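Local atomic coordinates of tryptophane-5-halogenase (Microbispora sp. ATCC PTA-5024, PDB entry 5UAO), a protein that probably chlorinates C5 of a tryptophan side chain in the lanthipeptide NAI-107 during its maturation, as an FAD-dependent halogenase. Residues H269-T274 with T286-E291; G262-G267 with R315-V320. One frame throughout, in Å; residues are numbered along the deposited sequence.

Contact 1: H269-T274 with T286-E291; sequences HLKPYT and TIPTPE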
ATOM      1  N   HIS A 269      32.975  22.709  13.486  1.00 29.39           N
ATOM      2  CA  HIS A 269      32.934  21.498  12.700  1.00 31.15           C
ATOM      3  C   HIS A 269      31.528  20.868  12.725  1.00 33.04           C
ATOM      4  O   HIS A 269      31.047  20.421  13.796  1.00 29.93           O
ATOM      5  CB  HIS A 269      34.042  20.532  13.191  1.00 34.49           C
ATOM      6  CG  HIS A 269      35.390  21.197  13.232  1.00 51.61           C
ATOM      7  ND1 HIS A 269      36.204  21.321  12.113  1.00 51.10           N
ATOM      8  CD2 HIS A 269      36.005  21.904  14.224  1.00 58.28           C
ATOM      9  CE1 HIS A 269      37.282  22.018  12.433  1.00 57.90           C
ATOM     10  NE2 HIS A 269      37.185  22.388  13.705  1.00 58.79           N
ATOM     11  N   LEU A 270      30.843  20.842  11.568  1.00 27.71           N
ATOM     12  CA  LEU A 270      29.403  20.537  11.527  1.00 28.06           C
ATOM     13  C   LEU A 270      29.254  19.134  10.931  1.00 27.98           C
ATOM     14  O   LEU A 270      29.506  18.913   9.753  1.00 25.70           O
ATOM     15  CB  LEU A 270      28.568  21.599  10.782  1.00 28.33           C
ATOM     16  CG  LEU A 270      28.876  23.059  11.076  1.00 29.40           C
ATOM     17  CD1 LEU A 270      28.014  23.985  10.240  1.00 30.18           C
ATOM     18  CD2 LEU A 270      28.656  23.373  12.545  1.00 32.03           C
ATOM     19  N   LYS A 271      28.945  18.148  11.788  1.00 25.96           N
ATOM     20  CA  LYS A 271      28.679  16.794  11.316  1.00 25.08           C
ATOM     21  C   LYS A 271      27.421  16.749  10.418  1.00 23.99           C
ATOM     22  O   LYS A 271      26.386  17.325  10.765  1.00 23.96           O
ATOM     23  CB  LYS A 271      28.528  15.822  12.509  1.00 26.44           C
ATOM     24  CG  LYS A 271      29.809  15.627  13.291  1.00 27.50           C
ATOM     25  CD  LYS A 271      29.572  14.880  14.613  1.00 31.98           C
ATOM     26  CE  LYS A 271      28.831  15.739  15.635  1.00 28.99           C
ATOM     27  NZ  LYS A 271      29.623  16.736  16.362  1.00 29.50           N
ATOM     28  N   PRO A 272      27.522  16.125   9.239  1.00 22.88           N
ATOM     29  CA  PRO A 272      26.392  16.108   8.288  1.00 27.70           C
ATOM     30  C   PRO A 272      25.387  14.991   8.518  1.00 25.45           C
ATOM     31  O   PRO A 272      24.973  14.285   7.581  1.00 25.05           O
ATOM     32  CB  PRO A 272      27.099  15.955   6.918  1.00 26.26           C
ATOM     33  CG  PRO A 272      28.312  15.152   7.228  1.00 25.88           C
ATOM     34  CD  PRO A 272      28.772  15.689   8.564  1.00 26.01           C
ATOM     35  N   TYR A 273      24.952  14.879   9.761  1.00 23.26           N
ATOM     36  CA  TYR A 273      24.085  13.857  10.185  1.00 24.91           C
ATOM     37  C   TYR A 273      23.664  14.083  11.659  1.00 25.08           C
ATOM     38  O   TYR A 273      24.295  14.812  12.428  1.00 23.12           O
ATOM     39  CB  TYR A 273      24.755  12.462   9.974  1.00 26.00           C
ATOM     40  CG  TYR A 273      26.135  12.366  10.566  1.00 28.45           C
ATOM     41  CD1 TYR A 273      26.322  12.203  11.966  1.00 27.97           C
ATOM     42  CD2 TYR A 273      27.241  12.393   9.739  1.00 25.52           C
ATOM     43  CE1 TYR A 273      27.608  12.155  12.501  1.00 28.31           C
ATOM     44  CE2 TYR A 273      28.520  12.327  10.242  1.00 26.19           C
ATOM     45  CZ  TYR A 273      28.709  12.218  11.591  1.00 31.09           C
ATOM     46  OH  TYR A 273      29.965  12.142  12.061  1.00 29.24           O
ATOM     47  N   THR A 274      22.607  13.396  12.053  1.00 25.74           N
ATOM     48  CA  THR A 274      22.211  13.297  13.438  1.00 23.80           C
ATOM     49  C   THR A 274      22.955  12.073  14.004  1.00 26.07           C
ATOM     50  O   THR A 274      23.128  11.052  13.298  1.00 23.51           O
ATOM     51  CB  THR A 274      20.691  13.086  13.504  1.00 25.29           C
ATOM     52  OG1 THR A 274      20.010  14.253  13.023  1.00 23.95           O
ATOM     53  CG2 THR A 274      20.253  12.794  14.862  1.00 24.04           C
ATOM     54  N   THR A 286      22.574  13.826  18.974  1.00 24.44           N
ATOM     55  CA  THR A 286      23.441  14.956  18.713  1.00 24.42           C
ATOM     56  C   THR A 286      23.017  15.550  17.376  1.00 23.57           C
ATOM     57  O   THR A 286      23.157  14.889  16.322  1.00 23.24           O
ATOM     58  CB  THR A 286      24.931  14.557  18.619  1.00 25.93           C
ATOM     59  OG1 THR A 286      25.393  13.958  19.836  1.00 27.55           O
ATOM     60  CG2 THR A 286      25.798  15.810  18.390  1.00 26.26           C
ATOM     61  N   ILE A 287      22.476  16.770  17.433  1.00 23.79           N
ATOM     62  CA  ILE A 287      21.921  17.484  16.284  1.00 24.83           C
ATOM     63  C   ILE A 287      22.749  18.782  16.122  1.00 23.57           C
ATOM     64  O   ILE A 287      22.586  19.715  16.932  1.00 25.58           O
ATOM     65  CB  ILE A 287      20.400  17.776  16.497  1.00 24.88           C
ATOM     66  CG1 ILE A 287      19.611  16.467  16.436  1.00 25.55           C
ATOM     67  CG2 ILE A 287      19.901  18.782  15.481  1.00 25.54           C
ATOM     68  CD1 ILE A 287      18.177  16.581  16.892  1.00 26.26           C
ATOM     69  N   PRO A 288      23.607  18.862  15.088  1.00 26.15           N
ATOM     70  CA  PRO A 288      24.409  20.085  14.848  1.00 27.72           C
ATOM     71  C   PRO A 288      23.571  21.291  14.448  1.00 27.58           C
ATOM     72  O   PRO A 288      22.682  21.159  13.596  1.00 29.35           O
ATOM     73  CB  PRO A 288      25.291  19.662  13.680  1.00 27.87           C
ATOM     74  CG  PRO A 288      25.516  18.226  13.942  1.00 28.25           C
ATOM     75  CD  PRO A 288      24.158  17.731  14.328  1.00 26.49           C
ATOM     76  N   THR A 289      23.836  22.437  15.071  1.00 25.54           N
ATOM     77  CA  THR A 289      23.414  23.758  14.546  1.00 26.08           C
ATOM     78  C   THR A 289      24.686  24.566  14.244  1.00 25.16           C
ATOM     79  O   THR A 289      25.787  24.108  14.600  1.00 26.45           O
ATOM     80  CB  THR A 289      22.494  24.543  15.502  1.00 28.30           C
ATOM     81  OG1 THR A 289      23.269  25.002  16.616  1.00 30.06           O
ATOM     82  CG2 THR A 289      21.334  23.710  15.984  1.00 31.55           C
ATOM     83  N   PRO A 290      24.576  25.726  13.558  1.00 25.61           N
ATOM     84  CA  PRO A 290      25.867  26.409  13.270  1.00 27.05           C
ATOM     85  C   PRO A 290      26.596  26.855  14.543  1.00 26.16           C
ATOM     86  O   PRO A 290      27.812  26.797  14.582  1.00 30.68           O
ATOM     87  CB  PRO A 290      25.469  27.593  12.339  1.00 27.35           C
ATOM     88  CG  PRO A 290      24.175  27.121  11.691  1.00 29.03           C
ATOM     89  CD  PRO A 290      23.464  26.325  12.790  1.00 28.18           C
ATOM     90  N   GLU A 291      25.881  27.126  15.610  1.00 29.12           N
ATOM     91  CA  GLU A 291      26.502  27.704  16.815  1.00 31.98           C
ATOM     92  C   GLU A 291      27.033  26.619  17.785  1.00 33.58           C
ATOM     93  O   GLU A 291      28.014  26.857  18.438  1.00 29.29           O
ATOM     94  CB  GLU A 291      25.580  28.757  17.502  1.00 35.98           C
ATOM     95  CG  GLU A 291      24.278  28.268  18.113  1.00 43.96           C
ATOM     96  CD  GLU A 291      23.093  28.080  17.102  1.00 56.44           C
ATOM     97  OE1 GLU A 291      23.291  28.327  15.841  1.00 40.87           O
ATOM     98  OE2 GLU A 291      21.970  27.634  17.587  1.00 50.24           O
TER
HETATM   99  O   HOH W   1      25.683  14.493  14.873  1.00 26.89           O
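The pyrrolidine ring of Pro288 packs tightly against the bend at Lys271-Tyr273. Its CG lies 3.4 Å from Lys271 O and its CD 3.5 Å from Tyr273 O, so the ring meets two carbonyl oxygens, with Lys271 CB also near its CG. The bend is an inverse gamma turn centred on Pro272, closed by a weak hydrogen bond from Tyr273 N to Lys271 O. Beyond it the chain enters strand 274-279, which pairs antiparallel with strand 282-288 in the seven-stranded mixed sheet of this halogenase. At this end of the pair, Thr274 CA makes a CH...O contact of 3.4 Å with Thr286 O, and a water donates to both Tyr273 O (2.8 Å) and Thr286 O (2.9 Å), bridging two carbonyls that cannot bond each other. Thr274 CG2, set anti to its own N, lies beside Ile287 CG1 with both side chains pointing the same way, while OG1, beside the backbone N (chi1 -66°), hydrogen-bonds His175 NE2; Ile287 in turn comes close to the FAD. Leu270 reaches the backbone with one methyl, CD2, 3.6 Å from Thr289 O, and is also packed on by helix 505-514. Packing is looser along the partly exposed side chain of Lys271. Its bend at chi3 (-71°) brings CE to Thr286 CG2 at 4.1 Å, and the bend at chi4 turns NZ, which forms a salt bridge with Asp293 OD2.

Contact 2: G262-G267 with R315-V320; sequences GTLAHG and RRFPGV
Leu264, the last residue of strand 258-264, leans across a type II beta turn, Phe317 to Val320, that follows helix 306-316 and leads the chain back toward the sheet. The turn is closed by a hydrogen bond from Val320 N to Phe317 O, and Gly319 has positive phi (102°), as suits the third position of such a turn. From CB, which starts beside the turn and does not face it, the leucine chain runs to CG, placed anti to the backbone N (chi1 -173°), and there it forks. CD2 goes to Phe317, 4.2 Å from its CB and oblique to its ring. CD1 enters the turn itself: it is 3.3 Å from Pro318 O and reaches all four residues, meeting Phe317 O, C of Gly319 and the amide N of Val320 as well. CG of the preceding Arg316 rests over one face of the Phe317 ring, and the guanidinium of that arginine forms a salt bridge with Glu108. The backbones come close where Val320 CA makes a CH...O contact of 3.4 Å with Thr263 O, while Val320 CG2 lies 3.7 Å from the same oxygen. Just beyond, Thr263 and Thr321 are joined by backbone hydrogen bonding. At the solvent edge a water donates to Gly319 O at 2.6 Å and weakly accepts from Ala265 N.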
ATOM      1  N   GLY A 262      20.763  19.564  26.379  1.00 30.14           N
ATOM      2  CA  GLY A 262      21.869  20.476  26.632  1.00 29.71           C
ATOM      3  C   GLY A 262      22.602  20.800  25.333  1.00 31.15           C
ATOM      4  O   GLY A 262      22.218  20.294  24.295  1.00 24.57           O
ATOM      5  N   THR A 263      23.626  21.673  25.376  1.00 26.57           N
ATOM      6  CA  THR A 263      24.420  22.000  24.166  1.00 25.94           C
ATOM      7  C   THR A 263      25.881  21.742  24.447  1.00 27.97           C
ATOM      8  O   THR A 263      26.327  21.855  25.605  1.00 26.60           O
ATOM      9  CB  THR A 263      24.234  23.488  23.698  1.00 28.70           C
ATOM     10  OG1 THR A 263      24.773  24.355  24.686  1.00 32.37           O
ATOM     11  CG2 THR A 263      22.737  23.870  23.489  1.00 27.75           C
ATOM     12  N   LEU A 264      26.621  21.471  23.395  1.00 26.84           N
ATOM     13  CA  LEU A 264      28.041  21.160  23.454  1.00 27.36           C
ATOM     14  C   LEU A 264      28.774  21.860  22.273  1.00 28.80           C
ATOM     15  O   LEU A 264      28.345  21.786  21.123  1.00 26.09           O
ATOM     16  CB  LEU A 264      28.205  19.664  23.276  1.00 30.17           C
ATOM     17  CG  LEU A 264      29.614  19.043  23.457  1.00 31.12           C
ATOM     18  CD1 LEU A 264      30.178  19.210  24.874  1.00 30.66           C
ATOM     19  CD2 LEU A 264      29.610  17.580  23.051  1.00 34.26           C
ATOM     20  N   ALA A 265      29.859  22.531  22.558  1.00 28.73           N
ATOM     21  CA  ALA A 265      30.614  23.222  21.537  1.00 32.31           C
ATOM     22  C   ALA A 265      31.157  22.258  20.530  1.00 28.67           C
ATOM     23  O   ALA A 265      31.530  21.163  20.898  1.00 27.95           O
ATOM     24  CB  ALA A 265      31.767  23.983  22.179  1.00 33.73           C
ATOM     25  N   HIS A 266      31.242  22.663  19.265  1.00 28.87           N
ATOM     26  CA  HIS A 266      31.799  21.760  18.215  1.00 27.76           C
ATOM     27  C   HIS A 266      33.000  22.341  17.418  1.00 28.81           C
ATOM     28  O   HIS A 266      33.470  21.721  16.469  1.00 28.30           O
ATOM     29  CB  HIS A 266      30.709  21.321  17.200  1.00 27.87           C
ATOM     30  CG  HIS A 266      29.894  22.434  16.616  1.00 28.19           C
ATOM     31  ND1 HIS A 266      30.395  23.698  16.422  1.00 30.31           N
ATOM     32  CD2 HIS A 266      28.608  22.477  16.179  1.00 28.13           C
ATOM     33  CE1 HIS A 266      29.453  24.484  15.920  1.00 30.34           C
ATOM     34  NE2 HIS A 266      28.365  23.762  15.748  1.00 30.33           N
ATOM     35  N   GLY A 267      33.465  23.525  17.790  1.00 31.31           N
ATOM     36  CA  GLY A 267      34.581  24.172  17.112  1.00 36.44           C
ATOM     37  C   GLY A 267      34.230  24.778  15.741  1.00 39.23           C
ATOM     38  O   GLY A 267      35.138  25.216  15.023  1.00 38.20           O
ATOM     39  N   ARG A 315      29.272  12.775  31.763  1.00 32.23           N
ATOM     40  CA  ARG A 315      30.389  11.880  31.593  1.00 32.12           C
ATOM     41  C   ARG A 315      30.659  11.547  30.146  1.00 32.04           C
ATOM     42  O   ARG A 315      31.832  11.486  29.728  1.00 30.08           O
ATOM     43  CB  ARG A 315      30.232  10.579  32.411  1.00 34.28           C
ATOM     44  CG  ARG A 315      30.410  10.809  33.928  1.00 40.25           C
ATOM     45  CD  ARG A 315      30.480   9.482  34.730  1.00 41.49           C
ATOM     46  NE  ARG A 315      29.273   8.644  34.578  1.00 44.31           N
ATOM     47  CZ  ARG A 315      28.141   8.809  35.290  1.00 45.10           C
ATOM     48  NH1 ARG A 315      28.058   9.747  36.196  1.00 41.36           N
ATOM     49  NH2 ARG A 315      27.097   8.003  35.120  1.00 48.21           N
ATOM     50  N   ARG A 316      29.589  11.245  29.388  1.00 27.21           N
ATOM     51  CA  ARG A 316      29.752  10.748  28.053  1.00 29.17           C
ATOM     52  C   ARG A 316      30.149  11.897  27.063  1.00 27.87           C
ATOM     53  O   ARG A 316      30.815  11.648  26.068  1.00 24.69           O
ATOM     54  CB  ARG A 316      28.471  10.028  27.592  1.00 32.53           C
ATOM     55  CG  ARG A 316      28.544   9.482  26.194  1.00 38.80           C
ATOM     56  CD  ARG A 316      29.538   8.324  26.049  1.00 42.57           C
ATOM     57  NE  ARG A 316      29.595   7.864  24.660  1.00 46.09           N
ATOM     58  CZ  ARG A 316      30.106   8.568  23.630  1.00 55.23           C
ATOM     59  NH1 ARG A 316      30.615   9.798  23.783  1.00 56.71           N
ATOM     60  NH2 ARG A 316      30.121   8.040  22.405  1.00 54.69           N
ATOM     61  N   PHE A 317      29.692  13.105  27.359  1.00 25.92           N
ATOM     62  CA  PHE A 317      29.819  14.288  26.486  1.00 26.97           C
ATOM     63  C   PHE A 317      30.330  15.464  27.341  1.00 25.26           C
ATOM     64  O   PHE A 317      29.625  16.458  27.573  1.00 28.73           O
ATOM     65  CB  PHE A 317      28.494  14.651  25.858  1.00 29.76           C
ATOM     66  CG  PHE A 317      27.913  13.577  24.994  1.00 29.52           C
ATOM     67  CD1 PHE A 317      28.380  13.357  23.704  1.00 28.09           C
ATOM     68  CD2 PHE A 317      26.910  12.732  25.480  1.00 33.01           C
ATOM     69  CE1 PHE A 317      27.848  12.352  22.875  1.00 31.54           C
ATOM     70  CE2 PHE A 317      26.347  11.740  24.627  1.00 32.12           C
ATOM     71  CZ  PHE A 317      26.826  11.560  23.338  1.00 29.90           C
ATOM     72  N   PRO A 318      31.587  15.383  27.760  1.00 27.15           N
ATOM     73  CA  PRO A 318      32.118  16.368  28.718  1.00 27.02           C
ATOM     74  C   PRO A 318      32.040  17.759  28.172  1.00 28.88           C
ATOM     75  O   PRO A 318      32.356  17.997  27.009  1.00 29.40           O
ATOM     76  CB  PRO A 318      33.585  15.943  28.863  1.00 31.26           C
ATOM     77  CG  PRO A 318      33.577  14.490  28.580  1.00 30.52           C
ATOM     78  CD  PRO A 318      32.625  14.384  27.403  1.00 31.53           C
ATOM     79  N   GLY A 319      31.540  18.647  28.992  1.00 30.58           N
ATOM     80  CA  GLY A 319      31.323  20.046  28.627  1.00 33.18           C
ATOM     81  C   GLY A 319      29.902  20.381  28.317  1.00 31.14           C
ATOM     82  O   GLY A 319      29.588  21.527  28.068  1.00 30.95           O
ATOM     83  N   VAL A 320      29.026  19.364  28.261  1.00 29.54           N
ATOM     84  CA  VAL A 320      27.652  19.583  27.773  1.00 27.66           C
ATOM     85  C   VAL A 320      26.942  20.428  28.834  1.00 32.61           C
ATOM     86  O   VAL A 320      27.172  20.239  30.004  1.00 32.86           O
ATOM     87  CB  VAL A 320      26.917  18.243  27.522  1.00 29.28           C
ATOM     88  CG1 VAL A 320      26.689  17.461  28.822  1.00 31.71           C
ATOM     89  CG2 VAL A 320      25.594  18.460  26.795  1.00 30.46           C
TER
HETATM   90  O   HOH W   2      29.638  23.035  25.961  1.00 49.88           O

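How the contacts relate
Both contacts lie on the seven-stranded mixed sheet, their centres 12 Å apart, but at different depths. Contact 1 is mostly buried and reaches the FAD through Ile287; contact 2 is at the surface, where the end of strand 258-264 meets the turn after helix 306-316. Proline and backbone carbonyls dominate the first, a leucine methyl in a turn the second, and each has a CH...O contact and a bridging water; the water of contact 1 donates to two carbonyls, whereas a different water in contact 2 has one weak bond, from Ala265 N. They are tied directly by His266, whose NE2 probably hydrogen-bonds Thr289 O at 2.8 Å, and Phe317 CE1 packs near Thr286 OG1.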